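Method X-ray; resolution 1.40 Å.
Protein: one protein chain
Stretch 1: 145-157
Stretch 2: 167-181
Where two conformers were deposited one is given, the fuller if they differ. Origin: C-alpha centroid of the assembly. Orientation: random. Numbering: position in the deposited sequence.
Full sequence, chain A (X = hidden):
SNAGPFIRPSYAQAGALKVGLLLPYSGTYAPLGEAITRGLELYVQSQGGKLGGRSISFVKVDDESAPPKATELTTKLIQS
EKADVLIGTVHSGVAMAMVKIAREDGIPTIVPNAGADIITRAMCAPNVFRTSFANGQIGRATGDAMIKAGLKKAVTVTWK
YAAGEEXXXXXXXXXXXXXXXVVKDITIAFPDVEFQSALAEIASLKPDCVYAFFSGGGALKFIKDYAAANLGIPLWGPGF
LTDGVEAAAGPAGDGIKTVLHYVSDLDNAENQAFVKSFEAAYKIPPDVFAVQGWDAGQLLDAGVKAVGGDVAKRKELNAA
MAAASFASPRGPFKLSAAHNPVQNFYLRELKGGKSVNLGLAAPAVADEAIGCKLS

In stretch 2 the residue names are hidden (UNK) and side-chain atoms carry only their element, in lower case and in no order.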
ATOM      1  N   ALA A 145       1.550  12.514  13.667  1.00 12.05           N
ATOM      2  CA  ALA A 145       1.291  13.779  13.003  1.00 12.42           C
ATOM      3  C   ALA A 145       0.078  14.491  13.606  1.00 12.53           C
ATOM      4  O   ALA A 145       0.043  15.718  13.739  1.00 12.70           O
ATOM      5  CB  ALA A 145       1.057  13.520  11.519  1.00 12.99           C
HETATM    6  N   MSE A 146      -0.913  13.718  14.023  1.00 11.88           N
HETATM    7  CA  MSE A 146      -2.106  14.292  14.624  1.00 11.03           C
HETATM    8  C   MSE A 146      -1.770  14.892  15.993  1.00 13.33           C
HETATM    9  O   MSE A 146      -2.291  15.960  16.347  1.00 14.19           O
HETATM   10  CB  MSE A 146      -3.221  13.239  14.680  1.00 12.26           C
HETATM   11  CG  MSE A 146      -3.693  12.907  13.286  1.00 12.45           C
HETATM   12 SE   MSE A 146      -4.713  11.276  13.099  0.62 14.14          SE
HETATM   13  CE  MSE A 146      -6.323  11.944  13.929  1.00 13.63           C
ATOM     14  N   ILE A 147      -0.954  14.203  16.776  1.00 14.01           N
ATOM     15  CA  ILE A 147      -0.515  14.779  18.063  1.00 15.43           C
ATOM     16  C   ILE A 147       0.253  16.055  17.781  1.00 17.32           C
ATOM     17  O   ILE A 147       0.035  17.073  18.473  1.00 19.80           O
ATOM     18  CB  ILE A 147       0.306  13.749  18.824  1.00 15.95           C
ATOM     19  CG1 ILE A 147      -0.570  12.573  19.324  1.00 15.52           C
ATOM     20  CG2 ILE A 147       1.055  14.439  20.009  1.00 16.80           C
ATOM     21  CD1 ILE A 147      -1.665  12.932  20.320  1.00 15.96           C
ATOM     22  N   LYS A 148       1.147  16.036  16.805  1.00 17.74           N
ATOM     23  CA  LYS A 148       1.955  17.227  16.510  1.00 18.15           C
ATOM     24  C   LYS A 148       1.059  18.391  16.098  1.00 18.62           C
ATOM     25  O   LYS A 148       1.368  19.574  16.395  1.00 21.94           O
ATOM     26  CB  LYS A 148       2.984  16.861  15.436  1.00 18.76           C
ATOM     27  CG  LYS A 148       3.986  17.926  15.036  1.00 20.02           C
ATOM     28  CD  LYS A 148       4.966  17.428  13.968  1.00 21.83           C
ATOM     29  CE  LYS A 148       5.971  18.536  13.616  1.00 24.38           C
ATOM     30  NZ  LYS A 148       6.891  18.166  12.520  1.00 26.46           N
ATOM     31  N   ALA A 149      -0.087  18.086  15.485  1.00 19.12           N
ATOM     32  CA  ALA A 149      -1.065  19.090  15.079  1.00 21.01           C
ATOM     33  C   ALA A 149      -1.920  19.609  16.252  1.00 21.94           C
ATOM     34  O   ALA A 149      -2.752  20.474  16.050  1.00 24.10           O
ATOM     35  CB  ALA A 149      -1.991  18.555  13.953  1.00 21.35           C
ATOM     36  N   GLY A 150      -1.760  19.043  17.440  1.00 21.22           N
ATOM     37  CA  GLY A 150      -2.498  19.504  18.607  1.00 21.75           C
ATOM     38  C   GLY A 150      -3.837  18.835  18.866  1.00 21.49           C
ATOM     39  O   GLY A 150      -4.592  19.267  19.721  1.00 23.72           O
ATOM     40  N   LEU A 151      -4.110  17.736  18.165  1.00 20.09           N
ATOM     41  CA  LEU A 151      -5.335  16.990  18.378  1.00 17.70           C
ATOM     42  C   LEU A 151      -5.246  16.072  19.585  1.00 18.31           C
ATOM     43  O   LEU A 151      -4.173  15.575  19.926  1.00 17.25           O
ATOM     44  CB  LEU A 151      -5.608  16.151  17.123  1.00 15.49           C
ATOM     45  CG  LEU A 151      -5.870  17.026  15.908  1.00 17.70           C
ATOM     46  CD1 LEU A 151      -5.767  16.198  14.672  1.00 19.15           C
ATOM     47  CD2 LEU A 151      -7.219  17.763  15.943  1.00 17.81           C
ATOM     48  N   LYS A 152      -6.385  15.839  20.231  1.00 17.58           N
ATOM     49  CA  LYS A 152      -6.401  15.238  21.553  1.00 18.50           C
ATOM     50  C   LYS A 152      -7.482  14.188  21.790  1.00 16.75           C
ATOM     51  O   LYS A 152      -7.449  13.484  22.789  1.00 18.18           O
ATOM     52  CB  LYS A 152      -6.597  16.355  22.650  1.00 21.81           C
ATOM     53  CG  LYS A 152      -5.607  17.533  22.661  1.00 26.70           C
ATOM     54  CD  LYS A 152      -5.686  18.296  23.992  1.00 31.18           C
ATOM     55  CE  LYS A 152      -7.139  18.593  24.417  1.00 34.85           C
ATOM     56  NZ  LYS A 152      -7.263  19.217  25.797  1.00 37.55           N
ATOM     57  N   LYS A 153      -8.491  14.116  20.915  1.00 14.94           N
ATOM     58  CA  LYS A 153      -9.688  13.338  21.225  1.00 15.00           C
ATOM     59  C   LYS A 153     -10.247  12.738  19.927  1.00 13.33           C
ATOM     60  O   LYS A 153     -11.010  13.376  19.223  1.00 14.98           O
ATOM     61  CB  LYS A 153     -10.736  14.237  21.871  1.00 15.02           C
ATOM     62  CG  LYS A 153     -12.016  13.526  22.299  1.00 16.62           C
ATOM     63  CD  LYS A 153     -13.074  14.534  22.807  1.00 16.89           C
ATOM     64  CE  LYS A 153     -14.365  13.868  23.172  1.00 19.43           C
ATOM     65  NZ  LYS A 153     -15.460  14.860  23.550  1.00 19.93           N
ATOM     66  N   ALA A 154      -9.847  11.492  19.628  1.00 11.99           N
ATOM     67  CA  ALA A 154     -10.135  10.909  18.341  1.00 11.73           C
ATOM     68  C   ALA A 154     -11.209   9.849  18.396  1.00 11.13           C
ATOM     69  O   ALA A 154     -11.378   9.156  19.410  1.00 12.21           O
ATOM     70  CB  ALA A 154      -8.862  10.238  17.785  1.00 12.67           C
ATOM     71  N   VAL A 155     -11.935   9.723  17.299  1.00 10.54           N
ATOM     72  CA  VAL A 155     -12.694   8.506  17.015  1.00  9.93           C
ATOM     73  C   VAL A 155     -12.084   7.875  15.763  1.00  9.15           C
ATOM     74  O   VAL A 155     -11.713   8.590  14.832  1.00  9.75           O
ATOM     75  CB  VAL A 155     -14.181   8.817  16.739  1.00 10.50           C
ATOM     76  CG1 VAL A 155     -14.943   7.589  16.196  1.00 11.47           C
ATOM     77  CG2 VAL A 155     -14.851   9.343  17.977  1.00 11.30           C
ATOM     78  N   THR A 156     -11.955   6.541  15.749  1.00  8.59           N
ATOM     79  CA  THR A 156     -11.474   5.842  14.563  1.00  7.71           C
ATOM     80  C   THR A 156     -12.630   5.129  13.859  1.00  8.70           C
ATOM     81  O   THR A 156     -13.622   4.735  14.520  1.00  9.03           O
ATOM     82  CB  THR A 156     -10.379   4.819  14.856  1.00  8.82           C
ATOM     83  OG1 THR A 156     -10.939   3.723  15.546  1.00  9.83           O
ATOM     84  CG2 THR A 156      -9.254   5.423  15.655  1.00  9.73           C
ATOM     85  N   VAL A 157     -12.551   5.029  12.542  1.00  7.82           N
ATOM     86  CA  VAL A 157     -13.548   4.282  11.802  1.00  7.86           C
ATOM     87  C   VAL A 157     -12.847   3.566  10.634  1.00  6.60           C
ATOM     88  O   VAL A 157     -12.078   4.185   9.878  1.00  7.63           O
ATOM     89  CB  VAL A 157     -14.707   5.194  11.357  1.00 10.01           C
ATOM     90  CG1 VAL A 157     -14.245   6.314  10.512  1.00 11.82           C
ATOM     91  CG2 VAL A 157     -15.791   4.392  10.688  1.00  9.87           C
ATOM     92  N   UNK A 167      -3.869  -0.810  11.186  1.00  7.55           N
ATOM     93  CA  UNK A 167      -3.640   0.611  11.033  1.00  8.64           C
ATOM     94  C   UNK A 167      -4.268   1.413  12.170  1.00  9.52           C
ATOM     95  O   UNK A 167      -3.702   2.431  12.590  1.00  9.65           O
ATOM     96  c   UNK A 167      -4.141   1.102   9.693  1.00  9.41           C
ATOM     97  c   UNK A 167      -3.260   0.695   8.539  1.00 11.04           C
ATOM     98  c   UNK A 167      -4.170   0.049   5.883  1.00 11.13           C
ATOM     99 se   UNK A 167      -3.668   1.558   6.877  0.58 12.87          SE
ATOM    100  N   UNK A 168      -5.406   0.976  12.697  1.00  8.33           N
ATOM    101  CA  UNK A 168      -5.978   1.644  13.871  1.00  8.51           C
ATOM    102  C   UNK A 168      -5.101   1.364  15.072  1.00  9.56           C
ATOM    103  O   UNK A 168      -4.858   2.250  15.901  1.00  9.92           O
ATOM    104  c   UNK A 168      -7.443   1.204  14.082  1.00  9.76           C
ATOM    105  c   UNK A 168      -8.370   1.863  13.084  1.00 10.40           C
ATOM    106  c   UNK A 168      -7.915   1.507  15.494  1.00 10.29           C
ATOM    107  N   UNK A 169      -4.601   0.150  15.216  1.00  9.83           N
ATOM    108  CA  UNK A 169      -3.738  -0.180  16.367  1.00  9.21           C
ATOM    109  C   UNK A 169      -2.482   0.686  16.403  1.00  9.81           C
ATOM    110  O   UNK A 169      -2.132   1.225  17.436  1.00 10.95           O
ATOM    111  o   UNK A 169      -2.571  -2.021  17.410  1.00 14.52           O
ATOM    112  c   UNK A 169      -3.396  -1.653  16.327  1.00 11.42           C
ATOM    113  N   UNK A 170      -1.837   0.877  15.260  1.00  9.38           N
ATOM    114  CA  UNK A 170      -0.653   1.726  15.207  1.00 10.63           C
ATOM    115  C   UNK A 170      -0.975   3.163  15.536  1.00  9.39           C
ATOM    116  O   UNK A 170      -0.257   3.832  16.284  1.00 10.71           O
ATOM    117  N   UNK A 171      -2.047   3.678  14.962  1.00  9.48           N
ATOM    118  CA  UNK A 171      -2.491   5.009  15.266  1.00  9.51           C
ATOM    119  C   UNK A 171      -2.717   5.169  16.776  1.00  9.67           C
ATOM    120  O   UNK A 171      -2.311   6.157  17.379  1.00 10.43           O
ATOM    121  c   UNK A 171      -3.796   5.301  14.492  1.00  8.88           C
ATOM    122  c   UNK A 171      -4.297   7.725  14.919  1.00  9.62           C
ATOM    123  c   UNK A 171      -4.974   8.733  15.624  1.00 11.86           C
ATOM    124  c   UNK A 171      -4.618   6.406  15.117  1.00  8.76           C
ATOM    125  c   UNK A 171      -5.660   6.094  15.957  1.00 10.45           C
ATOM    126  c   UNK A 171      -6.357   7.098  16.617  1.00 11.32           C
ATOM    127  c   UNK A 171      -5.990   8.420  16.432  1.00 11.69           C
ATOM    128  N   UNK A 172      -3.404   4.223  17.380  1.00 10.21           N
ATOM    129  CA  UNK A 172      -3.786   4.354  18.789  1.00 11.42           C
ATOM    130  C   UNK A 172      -2.517   4.372  19.635  1.00 12.26           C
ATOM    131  O   UNK A 172      -2.444   5.114  20.610  1.00 13.59           O
ATOM    132  c   UNK A 172      -7.197   1.964  20.423  1.00 21.24           C
ATOM    133  n   UNK A 172      -8.023   0.695  20.603  1.00 22.98           N
ATOM    134  c   UNK A 172      -6.095   3.313  18.700  1.00 15.04           C
ATOM    135  c   UNK A 172      -4.702   3.227  19.252  1.00 13.07           C
ATOM    136  c   UNK A 172      -6.925   2.076  19.016  1.00 18.78           C
ATOM    137  N   UNK A 173      -1.533   3.562  19.290  1.00 11.83           N
ATOM    138  CA  UNK A 173      -0.297   3.562  20.052  1.00 13.67           C
ATOM    139  C   UNK A 173       0.377   4.895  20.040  1.00 13.51           C
ATOM    140  O   UNK A 173       0.793   5.371  21.098  1.00 14.52           O
ATOM    141  c   UNK A 173       0.121   1.095  19.905  1.00 17.24           C
ATOM    142  c   UNK A 173       0.634   2.471  19.563  1.00 14.60           C
ATOM    143  c   UNK A 173       0.977   0.010  19.297  1.00 19.92           C
ATOM    144  c   UNK A 173       0.273  -1.332  19.428  1.00 23.56           C
ATOM    145  n   UNK A 173       0.868  -2.358  18.534  1.00 25.88           N
ATOM    146  N   UNK A 174       0.515   5.544  18.910  0.57 13.17           N
ATOM    147  CA  UNK A 174       1.215   6.821  18.895  0.57 12.69           C
ATOM    148  C   UNK A 174       0.358   7.973  19.360  0.57 13.21           C
ATOM    149  O   UNK A 174       0.893   8.968  19.912  0.57 12.88           O
ATOM    150  o   UNK A 174       0.771   7.290  16.580  0.57 13.54           O
ATOM    151  c   UNK A 174       1.812   7.117  17.513  0.57 13.70           C
ATOM    152  N   UNK A 175      -0.952   7.862  19.210  1.00 12.92           N
ATOM    153  CA  UNK A 175      -1.838   8.913  19.678  1.00 12.92           C
ATOM    154  C   UNK A 175      -1.930   8.891  21.188  1.00 14.27           C
ATOM    155  O   UNK A 175      -1.835   9.963  21.836  1.00 16.24           O
ATOM    156  c   UNK A 175      -4.573  12.198  18.218  1.00 13.04           C
ATOM    157  c   UNK A 175      -3.794  11.043  18.217  1.00 12.31           C
ATOM    158  c   UNK A 175      -5.144  10.126  19.945  1.00 13.28           C
ATOM    159  c   UNK A 175      -5.935  11.273  19.915  1.00 13.75           C
ATOM    160  c   UNK A 175      -4.071   9.992  19.065  1.00 13.30           C
ATOM    161  c   UNK A 175      -3.218   8.730  19.057  1.00 13.08           C
ATOM    162  c   UNK A 175      -5.656  12.288  19.056  1.00 13.17           C
ATOM    163  N   UNK A 176      -2.055   7.717  21.773  1.00 14.35           N
ATOM    164  CA  UNK A 176      -2.110   7.637  23.217  1.00 15.68           C
ATOM    165  C   UNK A 176      -0.731   7.853  23.868  1.00 17.82           C
ATOM    166  O   UNK A 176      -0.685   8.375  24.996  1.00 19.35           O
ATOM    167  c   UNK A 176      -2.706   6.301  23.718  1.00 17.58           C
ATOM    168  o   UNK A 176      -1.846   5.213  23.382  1.00 20.12           O
ATOM    169  c   UNK A 176      -4.091   6.071  23.155  1.00 16.71           C
ATOM    170  N   UNK A 177       0.375   7.457  23.233  1.00 18.11           N
ATOM    171  CA  UNK A 177       1.716   7.781  23.776  1.00 19.81           C
ATOM    172  C   UNK A 177       1.872   9.273  23.825  1.00 19.50           C
ATOM    173  O   UNK A 177       2.535   9.787  24.759  1.00 20.82           O
ATOM    174  c   UNK A 177       2.813   7.164  22.929  1.00 20.55           C
ATOM    175  N   UNK A 178       1.316  10.017  22.892  1.00 20.10           N
ATOM    176  CA  UNK A 178       1.361  11.458  22.891  1.00 22.94           C
ATOM    177  C   UNK A 178       0.303  12.104  23.774  1.00 24.07           C
ATOM    178  O   UNK A 178       0.098  13.323  23.655  1.00 27.03           O
ATOM    179  N   UNK A 179      -0.399  11.275  24.578  1.00 23.21           N
ATOM    180  CA  UNK A 179      -1.384  11.686  25.598  1.00 22.86           C
ATOM    181  C   UNK A 179      -2.717  12.117  25.027  1.00 22.53           C
ATOM    182  O   UNK A 179      -3.552  12.729  25.696  1.00 25.62           O
ATOM    183  c   UNK A 179      -0.616  10.993  29.134  1.00 33.02           C
ATOM    184  n   UNK A 179      -1.220   9.628  29.397  1.00 34.78           N
ATOM    185  c   UNK A 179       0.333  10.925  27.933  1.00 30.85           C
ATOM    186  c   UNK A 179       0.491  12.274  27.253  1.00 26.05           C
ATOM    187  c   UNK A 179      -0.811  12.758  26.560  1.00 24.68           C
ATOM    188  N   UNK A 180      -2.928  11.767  23.755  1.00 19.88           N
ATOM    189  CA  UNK A 180      -4.272  11.842  23.191  1.00 19.47           C
ATOM    190  C   UNK A 180      -5.140  10.725  23.722  1.00 18.55           C
ATOM    191  O   UNK A 180      -4.661   9.750  24.268  1.00 19.15           O
ATOM    192  N   UNK A 181      -6.447  10.885  23.548  1.00 17.20           N
ATOM    193  CA  UNK A 181      -7.407   9.869  23.913  1.00 16.49           C
ATOM    194  C   UNK A 181      -8.168   9.425  22.677  1.00 15.29           C
ATOM    195  O   UNK A 181      -8.531  10.260  21.861  1.00 15.50           O
ATOM    196  o   UNK A 181     -10.190  11.082  26.809  1.00 36.85           O
ATOM    197  o   UNK A 181      -8.636  10.962  28.391  1.00 37.16           O
ATOM    198  c   UNK A 181      -8.424  10.430  24.899  1.00 19.55           C
ATOM    199  c   UNK A 181      -8.981  10.995  27.198  1.00 34.09           C
ATOM    200  c   UNK A 181      -7.878  10.890  26.168  1.00 27.26           C
TER

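Position 167 opens this stretch, within a helix, with two carbons, a selenium and a final carbon in an unbranched row. This is selenomethionine, Met 167; it is buried but lies out of reach of stretch 1. At 168 one carbon carries two others, with no heteroatom beyond the backbone, and one of them touches Thr 156 OG1; this fits valine. Val 168 points toward the strand, and its CG1 lies 3.7 Å from Thr 156 OG1, a van der Waals contact; the hydroxyl itself is hydrogen-bonded elsewhere in the structure.

Position 169 has one carbon and one oxygen: Ser 169, out of reach of stretch 1 and partly exposed, where a small polar group is at ease. Position 170 has no side-chain atoms and is Gly 170, buried within the helix, where it takes up little room.

At 171 one carbon leads to a six-carbon ring with no oxygen beyond it, packed against Ala 154 CB, Thr 156 CG2 and Met 146 SE, so the residue is phenylalanine rather than tyrosine. The ring of Phe 171 lies between helix and strand: Thr 156 CG2 is 3.5 Å from its CE2, Ala 154 CB meets the ring edge 3.7 Å from CZ, and Met 146 SE stands obliquely, 3.6 Å from CE1. A flat, apolar group suits this buried place.

Positions 172 and 173 each show four carbons in a row ending in nitrogen. Lys 172 points sideways and its NZ is hydrogen-bonded elsewhere in the structure; Lys 173 is exposed, where a charged amine can remain hydrated. Position 174, one carbon and one oxygen, is Ser 174, whose side chain makes no close contact with stretch 1; its OG is hydrogen-bonded elsewhere in the structure.

A second six-carbon ring on one carbon, at 175, touches Ile 147 CD1, Met 146 CB and Ala 154 CB: Phe 175, apolar among apolar neighbours. Its CB points sideways, yet the ring end comes nearer. Ile 147 CD1 sits over one face, 3.9 Å from the ring centroid in a CH-pi contact, while Met 146 CB approaches the edge, 3.9 Å from CE1. Ala 154 CB, 3.8 Å from CE2, links this ring with Phe 171.

At 176 one carbon carries an oxygen and a carbon: Thr 176, exposed, whose OG1 donates to Lys 172 O at 2.8 Å. The single carbon at 177 gives Ala 177, the last helical residue, compatible with helix and exposure. Position 178 is bare, hence Gly 178; a CB here would lie 2.8 Å from Ile 147 CG1, a clash. Four carbons and a nitrogen make 179 Lys 179, exposed despite positive phi, its end leading away. Position 180, again bare, is Gly 180, where a CB would come within 2.5 Å of Phe 175 CE2.

Three carbons, the third bearing two oxygens, with backbone against Lys 152 and Ala 154, identify 181 as Glu 181, exposed so its carboxylate can stay solvated, and paired with Lys 153 in a parallel bridge, their side chains on the same face of the sheet.

The contact joins side-chain packing with backbone hydrogen bonding. Helix and strand run nearly antiparallel, and the two phenylalanines pack between them. After the glycine-rich turn, backbone takes over: Glu 181 N donates to Lys 152 O, and Ala 154 N to Glu 181 O, each at 2.9 Å and nearly straight.

Stretch 2 167-181: MVSGFKKSFTAGKGE
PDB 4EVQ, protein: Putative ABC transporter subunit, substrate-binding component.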